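Local coordinates for protein aldo-keto Reductase, OXIDOREDUCTASE (Salmonella typhimurium, PDB 5T79) that binds NADPH and probably works as an aldo-keto reductase, of interest for turning 3-hydroxybutanal into 1,3-butanediol, at residues Glu14-Gly19 with Ala312-Ser317; Thr40-Ser45 with Phe77-Gln82; Phe53-Thr58 with Asp306-Leu311. All coordinates share one frame; numbering follows the deposited sequence.

Contact 1 (Glu14-Gly19 with Ala312-Ser317); sequences EYRRCG and ANRRFS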
# COMPACT_ATOMS: atom_id res chain seq x y z
N GLU A 14 -2.64 8.76 13.39
CA GLU A 14 -1.24 9.17 13.48
C GLU A 14 -0.72 9.32 12.08
O GLU A 14 -0.97 8.45 11.23
CB GLU A 14 -0.41 8.14 14.25
CG GLU A 14 -0.80 8.06 15.71
CD GLU A 14 -0.02 7.06 16.54
OE1 GLU A 14 0.99 6.50 16.05
OE2 GLU A 14 -0.43 6.86 17.71
N TYR A 15 -0.04 10.42 11.80
CA TYR A 15 0.54 10.67 10.47
C TYR A 15 2.03 10.53 10.62
O TYR A 15 2.60 11.01 11.60
CB TYR A 15 0.10 12.05 9.91
CG TYR A 15 -1.40 12.04 9.71
CD1 TYR A 15 -1.97 11.45 8.58
CD2 TYR A 15 -2.26 12.53 10.69
CE1 TYR A 15 -3.36 11.34 8.44
CE2 TYR A 15 -3.64 12.42 10.56
CZ TYR A 15 -4.19 11.84 9.43
OH TYR A 15 -5.56 11.73 9.35
N ARG A 16 2.66 9.83 9.70
CA ARG A 16 4.07 9.47 9.81
C ARG A 16 4.84 10.00 8.62
O ARG A 16 4.43 9.80 7.48
CB ARG A 16 4.19 7.93 9.91
CG ARG A 16 3.50 7.39 11.21
CD ARG A 16 3.40 5.88 11.29
NE ARG A 16 4.70 5.23 11.09
CZ ARG A 16 5.60 5.00 12.04
NH1 ARG A 16 5.37 5.40 13.28
NH2 ARG A 16 6.75 4.41 11.75
N ARG A 17 5.97 10.68 8.89
CA ARG A 17 6.76 11.26 7.80
C ARG A 17 7.33 10.16 6.92
O ARG A 17 7.92 9.20 7.41
CB ARG A 17 7.88 12.16 8.31
CG ARG A 17 8.43 13.02 7.16
CD ARG A 17 9.09 14.26 7.63
NE ARG A 17 8.17 15.14 8.35
CZ ARG A 17 7.59 16.21 7.83
NH1 ARG A 17 7.79 16.53 6.56
NH2 ARG A 17 6.82 16.98 8.59
N CYS A 18 7.17 10.33 5.61
CA CYS A 18 7.57 9.39 4.56
C CYS A 18 9.02 9.67 4.16
O CYS A 18 9.28 10.53 3.31
CB CYS A 18 6.60 9.50 3.39
SG CYS A 18 6.90 8.32 2.04
N GLY A 19 9.95 8.99 4.83
CA GLY A 19 11.40 9.16 4.65
C GLY A 19 11.77 10.60 4.92
O GLY A 19 11.23 11.20 5.86
N ALA A 312 -3.89 1.98 19.35
CA ALA A 312 -4.02 2.04 20.81
C ALA A 312 -3.16 0.99 21.53
O ALA A 312 -3.02 1.06 22.76
CB ALA A 312 -5.48 1.85 21.19
N ASN A 313 -2.63 -0.00 20.80
CA ASN A 313 -1.90 -1.10 21.43
C ASN A 313 -0.87 -1.67 20.45
O ASN A 313 -1.03 -2.79 19.99
CB ASN A 313 -2.96 -2.16 21.84
CG ASN A 313 -2.50 -3.32 22.67
OD1 ASN A 313 -1.34 -3.43 23.08
ND2 ASN A 313 -3.42 -4.22 22.94
N ARG A 314 0.18 -0.90 20.13
CA ARG A 314 1.17 -1.35 19.14
C ARG A 314 2.62 -1.39 19.66
O ARG A 314 3.57 -1.42 18.86
CB ARG A 314 1.07 -0.51 17.86
CG ARG A 314 1.40 0.97 17.98
CD ARG A 314 1.34 1.58 16.59
NE ARG A 314 1.80 2.96 16.61
CZ ARG A 314 3.04 3.33 16.34
NH1 ARG A 314 3.95 2.43 16.00
NH2 ARG A 314 3.39 4.61 16.41
N ARG A 315 2.80 -1.49 20.98
CA ARG A 315 4.14 -1.60 21.56
C ARG A 315 4.46 -3.06 21.81
O ARG A 315 3.58 -3.82 22.25
CB ARG A 315 4.26 -0.80 22.86
CG ARG A 315 4.36 0.71 22.64
CD ARG A 315 4.46 1.46 23.96
NE ARG A 315 4.21 2.89 23.81
CZ ARG A 315 5.14 3.81 23.57
NH1 ARG A 315 6.42 3.45 23.46
NH2 ARG A 315 4.81 5.09 23.45
N PHE A 316 5.71 -3.45 21.54
CA PHE A 316 6.21 -4.81 21.76
C PHE A 316 7.48 -4.77 22.59
O PHE A 316 8.36 -3.94 22.32
CB PHE A 316 6.50 -5.51 20.43
CG PHE A 316 5.27 -5.75 19.60
CD1 PHE A 316 4.79 -4.78 18.73
CD2 PHE A 316 4.60 -6.97 19.66
CE1 PHE A 316 3.65 -5.01 17.97
CE2 PHE A 316 3.46 -7.20 18.88
CZ PHE A 316 3.01 -6.22 18.03
N SER A 317 7.60 -5.67 23.57
CA SER A 317 8.80 -5.78 24.39
C SER A 317 9.80 -6.71 23.72
O SER A 317 9.45 -7.41 22.76
CB SER A 317 8.45 -6.30 25.78
OG SER A 317 7.87 -7.60 25.67
O HOH W 1 0.24 4.41 18.48
O HOH W 2 6.68 3.31 15.55
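E14 and R314 carry the salt bridge that joins residues 14-19 to 312-317. R314 NH2 donates a hydrogen bond to E14 OE1 at 3.1 Å, with an N-H...O angle of 147°. OE1 accepts it on its syn lone pair and lies near the guanidinium plane, at its edge but 22° out of it. The two flat groups are strongly turned against each other, so the guanidinium does not grip both oxygens side by side.

Water makes up the difference. One molecule donates to E14 OE2 at 2.7 Å and accepts from R314 NE at 2.8 Å, closing a ring beside the direct bond. A second accepts from R314 NH1 at 2.9 Å, in the guanidinium plane, and more weakly from R16 NH1. With chi1 at 64° and an extended chain, R314 reaches out to place all three of its nitrogens in this network.

Like charges also meet here, R16 NH1 lying 3.8 Å from R314 NH2. R16 is held from beyond the contact, by the carbonyls of V291 and T292 and by D289, and the nearby E14 carboxylate probably eases the crowding of charge.

The pair sits at the protein surface: strand 15-17 runs antiparallel to strand 24-31, while the 312-317 loop leads from helix 301-308 to helix 318-329, with R314 packed on A283 of helix 277-285.

Contact 2 (Thr40-Ser45 with Phe77-Gln82); sequences TRVENS and FGRILQ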
# COMPACT_ATOMS: atom_id res chain seq x y z
N THR A 40 -17.95 -6.65 -7.18
CA THR A 40 -18.42 -6.33 -5.83
C THR A 40 -19.40 -5.16 -5.98
O THR A 40 -19.58 -4.67 -7.09
CB THR A 40 -17.23 -6.10 -4.86
OG1 THR A 40 -16.31 -5.22 -5.47
CG2 THR A 40 -16.50 -7.40 -4.50
N ARG A 41 -20.12 -4.80 -4.91
CA ARG A 41 -21.15 -3.75 -4.99
C ARG A 41 -20.54 -2.39 -4.74
O ARG A 41 -19.79 -2.23 -3.78
CB ARG A 41 -22.27 -4.01 -3.98
CG ARG A 41 -22.98 -5.33 -4.23
CD ARG A 41 -23.89 -5.66 -3.05
NE ARG A 41 -24.62 -6.91 -3.27
CZ ARG A 41 -24.27 -8.08 -2.73
NH1 ARG A 41 -23.19 -8.17 -1.97
NH2 ARG A 41 -25.00 -9.16 -2.96
N VAL A 42 -20.87 -1.40 -5.60
CA VAL A 42 -20.36 -0.03 -5.47
C VAL A 42 -20.86 0.58 -4.14
O VAL A 42 -20.10 1.32 -3.52
CB VAL A 42 -20.69 0.85 -6.71
CG1 VAL A 42 -20.50 2.35 -6.42
CG2 VAL A 42 -19.81 0.44 -7.89
N GLU A 43 -22.05 0.19 -3.65
CA GLU A 43 -22.55 0.64 -2.35
C GLU A 43 -21.50 0.33 -1.25
O GLU A 43 -21.23 1.17 -0.39
CB GLU A 43 -23.89 -0.03 -2.04
CG GLU A 43 -24.32 -0.08 -0.59
CD GLU A 43 -25.44 -1.09 -0.32
OE1 GLU A 43 -25.32 -2.26 -0.74
OE2 GLU A 43 -26.45 -0.68 0.30
N ASN A 44 -20.92 -0.89 -1.29
CA ASN A 44 -19.91 -1.31 -0.32
C ASN A 44 -18.60 -0.57 -0.53
O ASN A 44 -18.02 -0.10 0.45
CB ASN A 44 -19.69 -2.82 -0.37
CG ASN A 44 -18.71 -3.29 0.69
OD1 ASN A 44 -18.85 -2.98 1.89
ND2 ASN A 44 -17.66 -3.96 0.25
N SER A 45 -18.12 -0.45 -1.80
CA SER A 45 -16.89 0.30 -2.13
C SER A 45 -16.96 1.73 -1.57
O SER A 45 -16.02 2.24 -0.96
CB SER A 45 -16.71 0.36 -3.65
OG SER A 45 -16.54 -0.95 -4.16
N PHE A 77 -13.40 4.14 -8.34
CA PHE A 77 -12.81 5.17 -7.46
C PHE A 77 -13.05 6.57 -8.07
O PHE A 77 -13.44 7.48 -7.35
CB PHE A 77 -11.30 4.93 -7.26
CG PHE A 77 -10.65 6.04 -6.46
CD1 PHE A 77 -10.80 6.11 -5.08
CD2 PHE A 77 -9.93 7.04 -7.09
CE1 PHE A 77 -10.23 7.15 -4.35
CE2 PHE A 77 -9.37 8.09 -6.36
CZ PHE A 77 -9.52 8.14 -4.99
N GLY A 78 -12.82 6.71 -9.37
CA GLY A 78 -13.06 7.96 -10.10
C GLY A 78 -14.48 8.48 -9.94
O GLY A 78 -14.69 9.66 -9.66
N ARG A 79 -15.47 7.59 -10.08
CA ARG A 79 -16.90 7.95 -9.90
C ARG A 79 -17.18 8.39 -8.45
O ARG A 79 -17.83 9.42 -8.25
CB ARG A 79 -17.81 6.75 -10.27
CG ARG A 79 -19.30 7.06 -10.09
CD ARG A 79 -20.17 5.85 -10.30
NE ARG A 79 -21.50 6.01 -9.70
CZ ARG A 79 -22.32 5.00 -9.42
NH1 ARG A 79 -21.96 3.75 -9.69
NH2 ARG A 79 -23.51 5.23 -8.88
N ILE A 80 -16.71 7.60 -7.46
CA ILE A 80 -16.95 7.91 -6.03
C ILE A 80 -16.25 9.23 -5.68
O ILE A 80 -16.82 10.05 -4.94
CB ILE A 80 -16.55 6.74 -5.10
CG1 ILE A 80 -17.47 5.51 -5.37
CG2 ILE A 80 -16.62 7.15 -3.60
CD1 ILE A 80 -16.86 4.15 -4.93
N LEU A 81 -15.04 9.44 -6.21
CA LEU A 81 -14.30 10.70 -6.00
C LEU A 81 -15.14 11.90 -6.50
O LEU A 81 -15.31 12.88 -5.77
CB LEU A 81 -12.93 10.66 -6.68
CG LEU A 81 -12.21 12.01 -6.86
CD1 LEU A 81 -11.71 12.57 -5.53
CD2 LEU A 81 -11.07 11.86 -7.81
N GLN A 82 -15.67 11.81 -7.74
CA GLN A 82 -16.47 12.88 -8.35
C GLN A 82 -17.75 13.13 -7.54
O GLN A 82 -18.14 14.28 -7.31
CB GLN A 82 -16.83 12.50 -9.81
CG GLN A 82 -17.74 13.49 -10.56
CD GLN A 82 -17.11 14.83 -10.90
OE1 GLN A 82 -15.90 14.93 -11.18
NE2 GLN A 82 -17.92 15.88 -10.93
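V42 and S45, near the start of helix 42-54, meet I80 and R79 on one side of helix 72-85. The contact is made by van der Waals packing alone, and the backbones stay well apart: S45 and F77, the nearest pair, have their CA atoms 8.3 Å from each other.

The apolar part centres on the tip of I80. Its CD1 lies 4.0 Å from S45 CB and 4.1 Å from S45 C, so the methyl rests against the helix backbone itself as well as the short serine side chain. V42 adds its CG1 methyl, 4.3 Å from I80 CD1. That branch is anti to the backbone N (chi1 165°), which sends it across to the other helix. I80 also packs on L49, one turn further along helix 42-54, and so continues the seam.

These are successive outer helices of the aldo-keto reductase TIM barrel. Helix 42-54 connects strand 24-31 to strand 59-61, and helix 72-85 follows that second strand; the two strands are parallel neighbours in the barrel wall, so the helices lie next to each other outside it. The side chain of S45 is about 12 Å from the bound NADPH, so it does not touch the cofactor.

At the more exposed border an aliphatic-to-polar contact takes over. R79 stretches its chain from CG to NE and brings NH1 to 3.8 Å from V42 CG1, the two side chains meeting at a slant. The charge of R79 is answered within its own helix by a salt bridge from NE to E83. S45 OG, for its part, turns to the carbonyl of N35, leaving CB for I80.

Contact 3 (Phe53-Thr58 with Asp306-Leu311); sequences FDLGIT and DAVGML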
# COMPACT_ATOMS: atom_id res chain seq x y z
N PHE A 53 -11.78 7.59 5.20
CA PHE A 53 -11.50 9.03 5.32
C PHE A 53 -12.04 9.60 6.63
O PHE A 53 -11.36 10.40 7.24
CB PHE A 53 -12.04 9.81 4.12
CG PHE A 53 -11.56 11.25 4.02
CD1 PHE A 53 -10.20 11.55 4.10
CD2 PHE A 53 -12.46 12.28 3.78
CE1 PHE A 53 -9.76 12.88 3.97
CE2 PHE A 53 -12.02 13.61 3.67
CZ PHE A 53 -10.67 13.89 3.74
N ASP A 54 -13.23 9.13 7.10
CA ASP A 54 -13.80 9.55 8.40
C ASP A 54 -12.88 9.16 9.57
O ASP A 54 -12.91 9.83 10.61
CB ASP A 54 -15.21 8.95 8.63
CG ASP A 54 -16.32 9.61 7.80
OD1 ASP A 54 -16.05 10.66 7.16
OD2 ASP A 54 -17.44 9.07 7.78
N LEU A 55 -12.09 8.09 9.42
CA LEU A 55 -11.14 7.65 10.47
C LEU A 55 -9.73 8.24 10.26
O LEU A 55 -8.79 7.88 10.98
CB LEU A 55 -11.09 6.11 10.52
CG LEU A 55 -12.37 5.45 11.06
CD1 LEU A 55 -12.35 3.92 10.82
CD2 LEU A 55 -12.57 5.76 12.53
N GLY A 56 -9.60 9.16 9.30
CA GLY A 56 -8.34 9.84 9.02
C GLY A 56 -7.40 9.19 8.03
O GLY A 56 -6.26 9.64 7.86
N ILE A 57 -7.88 8.15 7.33
CA ILE A 57 -7.07 7.51 6.29
C ILE A 57 -7.14 8.40 5.04
O ILE A 57 -8.18 8.49 4.40
CB ILE A 57 -7.51 6.05 6.03
CG1 ILE A 57 -7.30 5.17 7.27
CG2 ILE A 57 -6.78 5.48 4.80
CD1 ILE A 57 -7.95 3.76 7.17
N THR A 58 -6.04 9.10 4.73
CA THR A 58 -5.98 10.06 3.62
C THR A 58 -5.33 9.44 2.37
O THR A 58 -5.26 10.10 1.33
CB THR A 58 -5.15 11.28 4.08
OG1 THR A 58 -3.87 10.79 4.48
CG2 THR A 58 -5.76 12.01 5.28
N ASP A 306 -11.15 -1.94 12.79
CA ASP A 306 -10.24 -2.85 13.49
C ASP A 306 -8.79 -2.38 13.33
O ASP A 306 -8.07 -2.29 14.32
CB ASP A 306 -10.37 -4.29 12.97
CG ASP A 306 -11.60 -5.09 13.37
OD1 ASP A 306 -12.29 -4.68 14.34
OD2 ASP A 306 -11.84 -6.15 12.77
N ALA A 307 -8.38 -2.09 12.08
CA ALA A 307 -7.02 -1.63 11.76
C ALA A 307 -6.68 -0.37 12.50
O ALA A 307 -5.60 -0.30 13.08
CB ALA A 307 -6.89 -1.40 10.25
N VAL A 308 -7.58 0.64 12.48
CA VAL A 308 -7.33 1.92 13.17
C VAL A 308 -7.21 1.65 14.70
O VAL A 308 -6.37 2.29 15.35
CB VAL A 308 -8.38 3.02 12.81
CG1 VAL A 308 -8.10 4.32 13.56
CG2 VAL A 308 -8.39 3.29 11.31
N GLY A 309 -7.94 0.67 15.21
CA GLY A 309 -7.90 0.24 16.62
C GLY A 309 -6.55 -0.32 17.08
O GLY A 309 -6.30 -0.40 18.28
N MET A 310 -5.68 -0.69 16.13
CA MET A 310 -4.33 -1.20 16.39
C MET A 310 -3.43 -0.10 17.02
O MET A 310 -2.52 -0.42 17.79
CB MET A 310 -3.75 -1.73 15.06
CG MET A 310 -2.25 -1.86 14.97
SD MET A 310 -1.23 -0.38 14.74
CE MET A 310 -0.97 -0.32 13.03
N LEU A 311 -3.66 1.18 16.66
CA LEU A 311 -2.84 2.30 17.13
C LEU A 311 -2.84 2.44 18.66
O LEU A 311 -1.86 2.93 19.21
CB LEU A 311 -3.29 3.61 16.49
CG LEU A 311 -3.17 3.69 14.96
CD1 LEU A 311 -3.75 5.01 14.45
CD2 LEU A 311 -1.72 3.51 14.49
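L55 and V308 bring their backbones closest here, CA to CA 7.4 Å, where helix 42-54 ends beside the last part of helix 301-308. The first stops in a Schellman motif: G56 N bonds back to F53 O at 3.0 Å, I57 N reaches back further into the helix, and G56 takes the positive phi (89°) of the C-prime position. On the other side residues 309-311 keep helical backbone angles, with M310 N bonded to A307 O and L311 N to V308 O. Both helices belong to the outer layer of the TIM barrel.

Across the gap the packing is purely apolar and converges on one methyl. V308 CG2 sits 4.0 Å from both CB and CD1 of L55, and 4.2 Å from I57 CD1, so it rests against the root and one branch of the leucine and, roughly at a right angle to the root, the end of the isoleucine. V308 has CG1 anti to its backbone N (chi1 179°), which leaves CG2 beside that N and facing both partners.

I57 also lies against I28 of strand 24-31, carrying the packing inward to the barrel wall. Two residues before V308, D306 touches the cofactor site, where OD2 makes a salt bridge with K276 and a weak hydrogen bond to the adenine amino group of NADPH. Behind the Schellman turn, I57 O lies in the plane of the F53 ring, at its edge, 3.7 Å from F53 CD1.

From the N terminus, residues 14-19 come first; contact 1 closes the longest loop, enclosing both others, and joins strand 15-17 to the loop between helices 301-308 and 318-329. Next, 40-45 opens contact 2, which 77-82 soon closes after one strand. Contact 3 starts at 53-58, inside that short loop, and closes only at 306-311; contacts 2 and 3 therefore cross, one at each end of helix 42-54. That helix is thus tied at its start to the next helix, 72-85, and at its end to helix 301-308, nearly a whole barrel later in sequence. Contacts 1 and 3 touch directly, Y15 OH lying 2.7 Å from G56 O in a probable hydrogen bond, whereas contact 2 stands apart.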